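Local coordinates for protein myroilysin (Myroides profundi, PDB 5CZW) that probably hydrolyses peptide bonds as a zinc metalloendopeptidase of the astacin (M12A) family, captured here with its propeptide blocking the zinc by a cysteine switch, at residues A75-N80 against H141-I146; I89-T94 against H137-A142; Q191-A196 against S201-S206. The protein carries 1 engineered substitution. All coordinates share one frame; numbering follows the deposited sequence.

Contacts 1 and 2 pack helix 128-143 on one mixed sheet, and contact 3 touches two of its zinc-binding histidines. The centres of contacts 1 and 2 are about 10 Å apart. Contact 1 sets the end of the helix against strand 78-81, and contact 2 sets the preceding turn against strand 89-92. Contact 3 follows later in the chain, in the loop between helices 178-184 and 231-235. Its centre is about 16 Å from that of contact 1 and 18 Å from that of contact 2. There Met203 packs on His141, and the backbone O of Ile202 accepts a hydrogen bond from His137 ND1. The sheet thus backs the metal-binding helix, and a later loop meets its zinc ligands.

Contact 1 of 3, residues A75-N80 against H141-I146; sequences ANITFN and HALGMI. With ZN (zinc ion), chain B.
The zinc-binding helix 128-143 ends against strand 78-81, at the edge of the sheet, and the residue leading into it: Leu143 meets Phe79 and Ile77. One methyl does most of the touching. Leu143 CD2 lies 3.6 Å from Ile77 CG2. The same CD2 is 3.8 Å from Phe79 CZ and approaches that ring obliquely. Leu143 CG follows behind, 4.1 Å from Phe79 CZ. The side chains of Ile77 and Leu143 run past each other in opposite directions. In Leu143, chi1 (-60°) and chi2 (167°) together turn CD2 toward both Ile77 and Phe79. No hydrogen bond crosses the contact, and all three residues are buried. Strand 48-54 adds Ile49 beside both Ile77 and Phe79.

Gly144 is the first residue to leave helical geometry, in a Schellman motif. It takes a positive phi, and its N bonds back to His141 O at 2.9 Å. A second, probable bond runs from Met145 N to Gly140 O. A side chain at the backbone setting of Gly144 would press on the preceding carbonyl oxygen. The chain then turns, and Met145 O accepts a bond of 3.0 Å from His141 ND1. The N-H points to it with an angle of 152°, and the oxygen lies near the ring plane. This bond, together with the zinc at NE2, helps fix the ring's rotation. His141 NE2 binds zinc at 2.1 Å, with His137, His147 and Cys23 as the other ligands. A helix ended at glycine, with the third histidine just beyond, is the HExxHxxGxxH zinc motif of the metzincins.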
# COMPACT_ATOMS: atom_id res chain seq x y z
N ALA A 75 0.71 -2.17 -18.20
CA ALA A 75 1.86 -3.01 -17.95
C ALA A 75 1.69 -4.42 -18.57
O ALA A 75 0.61 -5.02 -18.57
CB ALA A 75 2.05 -3.22 -16.43
N ASN A 76 2.80 -4.97 -19.01
CA ASN A 76 2.82 -6.35 -19.46
C ASN A 76 3.02 -7.28 -18.26
O ASN A 76 3.99 -7.97 -18.16
CB ASN A 76 3.97 -6.49 -20.44
CG ASN A 76 3.97 -7.79 -21.16
OD1 ASN A 76 3.01 -8.48 -21.19
ND2 ASN A 76 5.08 -8.13 -21.71
N ILE A 77 2.11 -7.16 -17.29
CA ILE A 77 2.06 -7.99 -16.07
C ILE A 77 0.56 -8.24 -15.87
O ILE A 77 -0.23 -7.32 -16.09
CB ILE A 77 2.59 -7.25 -14.79
CG1 ILE A 77 4.06 -6.93 -14.92
CG2 ILE A 77 2.32 -8.01 -13.47
CD1 ILE A 77 5.01 -8.12 -14.98
N THR A 78 0.18 -9.44 -15.47
CA THR A 78 -1.16 -9.88 -15.19
C THR A 78 -1.18 -10.46 -13.76
O THR A 78 -0.17 -11.04 -13.32
CB THR A 78 -1.56 -11.04 -16.17
OG1 THR A 78 -1.60 -10.48 -17.50
CG2 THR A 78 -2.97 -11.54 -15.94
N PHE A 79 -2.33 -10.35 -13.12
CA PHE A 79 -2.58 -10.91 -11.80
C PHE A 79 -3.62 -12.02 -11.97
O PHE A 79 -4.70 -11.80 -12.52
CB PHE A 79 -3.15 -9.88 -10.91
CG PHE A 79 -2.23 -8.74 -10.66
CD1 PHE A 79 -1.04 -9.00 -10.00
CD2 PHE A 79 -2.48 -7.42 -11.08
CE1 PHE A 79 -0.17 -7.98 -9.72
CE2 PHE A 79 -1.57 -6.38 -10.79
CZ PHE A 79 -0.40 -6.68 -10.16
N ASN A 80 -3.22 -13.21 -11.55
CA ASN A 80 -4.09 -14.38 -11.58
C ASN A 80 -4.56 -14.62 -10.17
O ASN A 80 -3.78 -15.01 -9.31
CB ASN A 80 -3.28 -15.63 -12.04
CG ASN A 80 -4.19 -16.88 -12.18
OD1 ASN A 80 -5.43 -16.74 -12.15
ND2 ASN A 80 -3.59 -18.07 -12.32
N HIS A 141 2.65 -0.45 -5.58
CA HIS A 141 3.75 -0.94 -4.81
C HIS A 141 3.99 -2.38 -5.13
O HIS A 141 5.21 -2.75 -5.22
CB HIS A 141 3.36 -0.88 -3.33
CG HIS A 141 3.25 0.49 -2.74
ND1 HIS A 141 4.17 1.47 -2.88
CD2 HIS A 141 2.33 0.98 -1.92
CE1 HIS A 141 3.79 2.56 -2.26
NE2 HIS A 141 2.74 2.22 -1.61
N ALA A 142 2.97 -3.22 -5.33
CA ALA A 142 3.21 -4.66 -5.66
C ALA A 142 4.01 -4.89 -6.97
O ALA A 142 4.72 -5.91 -7.13
CB ALA A 142 1.93 -5.48 -5.64
N LEU A 143 3.92 -3.89 -7.88
CA LEU A 143 4.71 -3.87 -9.11
C LEU A 143 6.07 -3.23 -9.02
O LEU A 143 6.85 -3.30 -9.96
CB LEU A 143 3.90 -3.23 -10.21
CG LEU A 143 2.60 -3.88 -10.60
CD1 LEU A 143 1.73 -2.99 -11.50
CD2 LEU A 143 2.93 -5.19 -11.34
N GLY A 144 6.31 -2.61 -7.89
CA GLY A 144 7.57 -2.02 -7.55
C GLY A 144 7.64 -0.52 -7.45
O GLY A 144 8.74 0.05 -7.23
N MET A 145 6.52 0.14 -7.54
CA MET A 145 6.55 1.57 -7.42
C MET A 145 6.65 2.05 -5.99
O MET A 145 6.12 1.44 -5.15
CB MET A 145 5.30 2.13 -8.06
CG MET A 145 5.44 2.01 -9.60
SD MET A 145 4.22 2.86 -10.52
CE MET A 145 4.83 4.53 -10.47
N ILE A 146 7.36 3.15 -5.79
CA ILE A 146 7.47 3.79 -4.50
C ILE A 146 6.50 4.99 -4.43
O ILE A 146 5.90 5.38 -5.43
CB ILE A 146 8.95 4.15 -4.24
CG1 ILE A 146 9.38 5.25 -5.20
CG2 ILE A 146 9.78 2.87 -4.21
CD1 ILE A 146 10.77 5.84 -4.90
ZN ZN B . 1.67 3.65 -0.49

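Contact 2 of 3, residues I89-T94 against H137-A142; sequences IRVTFT and HEFGHA. With ZN (zinc ion), chain B.
Ile89 and Val91 of strand 89-92 meet Ala142 and Phe139 on the sheet side of helix 128-143. Ile89 CD1 sits 4.0 Å from Ala142 CB. Its other branch, CG2, reaches Phe139 CE2 at 4.5 Å. Val91 CG2 lies 4.3 Å from Phe139 CZ. Both methyls come to the phenyl ring obliquely. The extended chi2 of Ile89 (171°) carries CD1 out to the alanine, while CG2 stays back for the ring. These are loose apolar contacts, and no hydrogen bond joins the two segments.

The axes of strand 89-92 and helix residues 137-142 pass 11.4 Å apart and run nearly antiparallel, at 153°. Met117 of strand 117-118 touches all four residues and fills in beside them. Phe79 of contact 1 also packs on the Phe139 ring. Backbone bonds to strand 48-54 hold Ile89 and Val91 in the sheet.

The zinc lies on a different side of the helix, roughly a quarter turn round from the strand. His137 NE2 binds it at 2.3 Å. The CG of His137 is anti to the backbone N (chi1 -176°), unlike that of His141, and the two rings one turn apart converge on the metal. The ND1 of His137 is bonded to Ile202 O, a second-shell link that helps hold the ring in its rotation. Glu138, the glutamate of the HExxH pattern, places OE1 in the plane of the His141 ring, at its edge, 3.2 Å from His141 CD2. Cys23 and His147 complete the site. The contact with the strand is apolar alone, while a neighbouring side of the same helix carries the zinc-binding histidines and Glu138.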
# COMPACT_ATOMS: atom_id res chain seq x y z
N ILE A 89 1.42 -13.09 -4.18
CA ILE A 89 0.87 -11.92 -3.45
C ILE A 89 -0.24 -12.46 -2.63
O ILE A 89 -1.13 -13.15 -3.09
CB ILE A 89 0.40 -10.83 -4.40
CG1 ILE A 89 1.64 -10.26 -5.14
CG2 ILE A 89 -0.35 -9.71 -3.65
CD1 ILE A 89 1.29 -9.34 -6.26
N ARG A 90 -0.16 -12.13 -1.33
CA ARG A 90 -1.12 -12.65 -0.32
C ARG A 90 -1.75 -11.47 0.44
O ARG A 90 -1.06 -10.70 1.13
CB ARG A 90 -0.50 -13.64 0.66
CG ARG A 90 0.10 -14.85 -0.09
CD ARG A 90 0.79 -15.86 0.83
NE ARG A 90 1.95 -15.32 1.46
CZ ARG A 90 3.14 -15.27 0.94
NH1 ARG A 90 3.33 -15.67 -0.26
NH2 ARG A 90 4.16 -14.72 1.62
N VAL A 91 -3.01 -11.23 0.12
CA VAL A 91 -3.74 -10.01 0.53
C VAL A 91 -4.71 -10.31 1.72
O VAL A 91 -5.59 -11.23 1.68
CB VAL A 91 -4.65 -9.53 -0.62
CG1 VAL A 91 -5.35 -8.25 -0.13
CG2 VAL A 91 -3.86 -9.37 -1.89
N THR A 92 -4.49 -9.60 2.81
CA THR A 92 -5.44 -9.59 3.91
C THR A 92 -6.23 -8.32 4.02
O THR A 92 -5.91 -7.33 3.37
CB THR A 92 -4.71 -9.87 5.22
OG1 THR A 92 -3.61 -9.00 5.34
CG2 THR A 92 -4.23 -11.37 5.27
N PHE A 93 -7.22 -8.37 4.93
CA PHE A 93 -8.19 -7.30 5.12
C PHE A 93 -8.28 -6.98 6.61
O PHE A 93 -9.43 -6.81 7.19
CB PHE A 93 -9.53 -7.73 4.56
CG PHE A 93 -9.46 -7.92 3.08
CD1 PHE A 93 -9.59 -6.83 2.18
CD2 PHE A 93 -9.23 -9.15 2.59
CE1 PHE A 93 -9.48 -7.05 0.81
CE2 PHE A 93 -9.10 -9.33 1.22
CZ PHE A 93 -9.21 -8.28 0.38
N THR A 94 -7.13 -6.86 7.21
CA THR A 94 -7.10 -6.69 8.69
C THR A 94 -7.41 -5.22 8.96
O THR A 94 -6.61 -4.31 8.64
CB THR A 94 -5.73 -7.07 9.22
OG1 THR A 94 -5.46 -8.45 8.93
CG2 THR A 94 -5.62 -6.77 10.68
N HIS A 137 -3.31 1.86 -5.92
CA HIS A 137 -2.10 2.28 -5.21
C HIS A 137 -1.25 1.11 -4.62
O HIS A 137 -0.07 1.02 -4.85
CB HIS A 137 -2.52 3.25 -4.14
CG HIS A 137 -1.40 3.85 -3.39
ND1 HIS A 137 -0.92 5.08 -3.71
CD2 HIS A 137 -0.73 3.46 -2.28
CE1 HIS A 137 0.02 5.41 -2.89
NE2 HIS A 137 0.11 4.48 -1.98
N GLU A 138 -1.91 0.26 -3.87
CA GLU A 138 -1.18 -0.86 -3.28
C GLU A 138 -0.65 -1.78 -4.28
O GLU A 138 0.47 -2.30 -4.12
CB GLU A 138 -2.04 -1.60 -2.21
CG GLU A 138 -2.40 -0.79 -0.94
CD GLU A 138 -1.24 -0.06 -0.25
OE1 GLU A 138 -0.08 -0.45 -0.37
OE2 GLU A 138 -1.58 0.98 0.46
N PHE A 139 -1.43 -2.03 -5.38
CA PHE A 139 -0.88 -2.83 -6.48
C PHE A 139 0.27 -2.19 -7.23
O PHE A 139 1.17 -2.88 -7.79
CB PHE A 139 -2.02 -3.42 -7.35
CG PHE A 139 -2.59 -4.69 -6.77
CD1 PHE A 139 -3.65 -4.60 -5.83
CD2 PHE A 139 -2.11 -5.95 -7.01
CE1 PHE A 139 -4.18 -5.76 -5.20
CE2 PHE A 139 -2.70 -7.10 -6.43
CZ PHE A 139 -3.72 -6.97 -5.51
N GLY A 140 0.33 -0.85 -7.18
CA GLY A 140 1.49 -0.11 -7.70
C GLY A 140 2.71 -0.47 -6.91
O GLY A 140 3.76 -0.80 -7.47
N HIS A 141 2.65 -0.45 -5.58
CA HIS A 141 3.75 -0.94 -4.81
C HIS A 141 3.99 -2.38 -5.13
O HIS A 141 5.21 -2.75 -5.22
CB HIS A 141 3.36 -0.88 -3.33
CG HIS A 141 3.25 0.49 -2.74
ND1 HIS A 141 4.17 1.47 -2.88
CD2 HIS A 141 2.33 0.98 -1.92
CE1 HIS A 141 3.79 2.56 -2.26
NE2 HIS A 141 2.74 2.22 -1.61
N ALA A 142 2.97 -3.22 -5.33
CA ALA A 142 3.21 -4.66 -5.66
C ALA A 142 4.01 -4.89 -6.97
O ALA A 142 4.72 -5.91 -7.13
CB ALA A 142 1.93 -5.48 -5.64
ZN ZN B . 1.67 3.65 -0.49

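Contact 3 of 3, residues Q191-A196 against S201-S206; sequences QTQYSA and SIMHYS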
# COMPACT_ATOMS: atom_id res chain seq x y z
N GLN A 191 10.32 12.89 -2.76
CA GLN A 191 10.62 11.53 -3.15
C GLN A 191 9.87 11.27 -4.47
O GLN A 191 8.70 11.59 -4.57
CB GLN A 191 10.07 10.53 -2.13
CG GLN A 191 10.60 10.62 -0.72
CD GLN A 191 11.72 9.61 -0.51
OE1 GLN A 191 11.66 8.48 -1.10
NE2 GLN A 191 12.71 9.96 0.37
N THR A 192 10.56 10.74 -5.48
CA THR A 192 9.92 10.53 -6.78
C THR A 192 10.64 9.50 -7.61
O THR A 192 11.87 9.36 -7.50
CB THR A 192 9.93 11.81 -7.63
OG1 THR A 192 9.12 11.65 -8.80
CG2 THR A 192 11.38 12.23 -8.04
N GLN A 193 9.88 8.86 -8.48
CA GLN A 193 10.48 7.99 -9.50
C GLN A 193 10.33 8.56 -10.90
O GLN A 193 10.73 7.92 -11.91
CB GLN A 193 9.95 6.55 -9.38
CG GLN A 193 8.48 6.38 -9.68
CD GLN A 193 7.81 5.60 -8.57
OE1 GLN A 193 8.16 4.42 -8.28
NE2 GLN A 193 6.78 6.24 -7.94
N TYR A 194 9.84 9.78 -10.96
CA TYR A 194 9.57 10.44 -12.21
C TYR A 194 10.52 11.63 -12.47
O TYR A 194 11.13 12.23 -11.56
CB TYR A 194 8.14 10.90 -12.24
CG TYR A 194 7.06 9.81 -12.11
CD1 TYR A 194 7.28 8.52 -12.47
CD2 TYR A 194 5.82 10.13 -11.61
CE1 TYR A 194 6.29 7.56 -12.38
CE2 TYR A 194 4.80 9.18 -11.53
CZ TYR A 194 5.03 7.91 -11.96
OH TYR A 194 4.02 6.93 -11.84
N SER A 195 10.68 11.94 -13.75
CA SER A 195 11.64 12.96 -14.14
C SER A 195 11.00 14.26 -13.70
O SER A 195 11.55 14.98 -12.86
CB SER A 195 11.87 12.92 -15.64
OG SER A 195 10.65 13.18 -16.29
N ALA A 196 9.81 14.51 -14.23
CA ALA A 196 8.95 15.59 -13.78
C ALA A 196 8.01 15.05 -12.72
O ALA A 196 7.64 13.88 -12.74
CB ALA A 196 8.16 16.15 -14.95
N SER A 201 -0.30 11.49 -9.83
CA SER A 201 0.06 10.10 -9.70
C SER A 201 -0.76 9.37 -8.64
O SER A 201 -1.04 9.88 -7.55
CB SER A 201 1.53 9.90 -9.41
OG SER A 201 1.84 8.50 -9.30
N ILE A 202 -1.15 8.15 -8.99
CA ILE A 202 -1.87 7.32 -8.05
C ILE A 202 -0.92 6.98 -6.86
O ILE A 202 -1.39 6.64 -5.82
CB ILE A 202 -2.32 6.04 -8.76
CG1 ILE A 202 -3.28 5.29 -7.92
CG2 ILE A 202 -1.12 5.17 -9.05
CD1 ILE A 202 -4.65 5.83 -7.94
N MET A 203 0.40 7.12 -7.09
CA MET A 203 1.42 6.78 -6.10
C MET A 203 1.71 7.87 -5.06
O MET A 203 2.56 7.70 -4.19
CB MET A 203 2.71 6.19 -6.74
CG MET A 203 2.53 4.86 -7.50
SD MET A 203 1.48 3.66 -6.67
CE MET A 203 2.46 3.25 -5.22
N HIS A 204 1.00 8.99 -5.15
CA HIS A 204 1.26 10.07 -4.19
C HIS A 204 0.98 9.57 -2.80
O HIS A 204 0.13 8.81 -2.61
CB HIS A 204 0.58 11.44 -4.51
CG HIS A 204 1.45 12.37 -5.29
ND1 HIS A 204 2.41 13.16 -4.71
CD2 HIS A 204 1.56 12.54 -6.63
CE1 HIS A 204 3.04 13.83 -5.65
NE2 HIS A 204 2.56 13.46 -6.82
N TYR A 205 1.77 10.05 -1.86
CA TYR A 205 1.69 9.64 -0.44
C TYR A 205 0.71 10.51 0.31
O TYR A 205 0.83 11.76 0.36
CB TYR A 205 3.09 9.83 0.17
CG TYR A 205 3.17 9.49 1.59
CD1 TYR A 205 2.97 8.22 1.98
CD2 TYR A 205 3.67 10.37 2.48
CE1 TYR A 205 3.08 7.85 3.30
CE2 TYR A 205 3.72 10.08 3.80
CZ TYR A 205 3.48 8.79 4.22
OH TYR A 205 3.62 8.43 5.56
N SER A 206 -0.33 9.89 0.80
CA SER A 206 -1.34 10.56 1.58
C SER A 206 -0.90 10.80 3.01
O SER A 206 -0.43 9.91 3.61
CB SER A 206 -2.54 9.62 1.66
OG SER A 206 -3.02 9.41 0.39
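Tyr194 reaches across the loop to Ser201, at the start of the turn that carries Met203. From CB, a chi1 of -60° points the ring toward Ser201, and the side chain also touches Glu148 and Thr227. Its CE2 edge is the first part to meet the serine: Tyr194 CE2 lies 4.0 Å from Ser201 CB. Ser201 OG stands at this edge, near the ring plane, 3.8 Å from Tyr194 CE2. At the tip, Tyr194 OH is 3.7 Å from Ser201 OG, too far for a bond. Both hydroxyls instead bond to OD1 of Asp228. The other oxygen of this carboxylate, OD2, is bonded to Ile202 N.

Ser201 OG also accepts from Met203 N at 3.0 Å, with an N-H angle of 157°, which makes an ST turn. A type I turn from Ser201 to His204 overlaps it. Next door, Gln193 NE2 lies over Met203 CB at 4.2 Å, though its bond is to Ile146 O. Without the hydroxyl, as with an alanine here in place of Ser201, Met203 N would probably lose this acceptor and Asp228 OD1 one partner, and the turn would be less well held.

This is the Met-turn of metzincins, with Met203 packed against His137 and His141. The hydroxyls of Ser201 and Tyr194, both on buried residues, share the Asp228 carboxylate, which ties turn and tyrosine together without a direct bond.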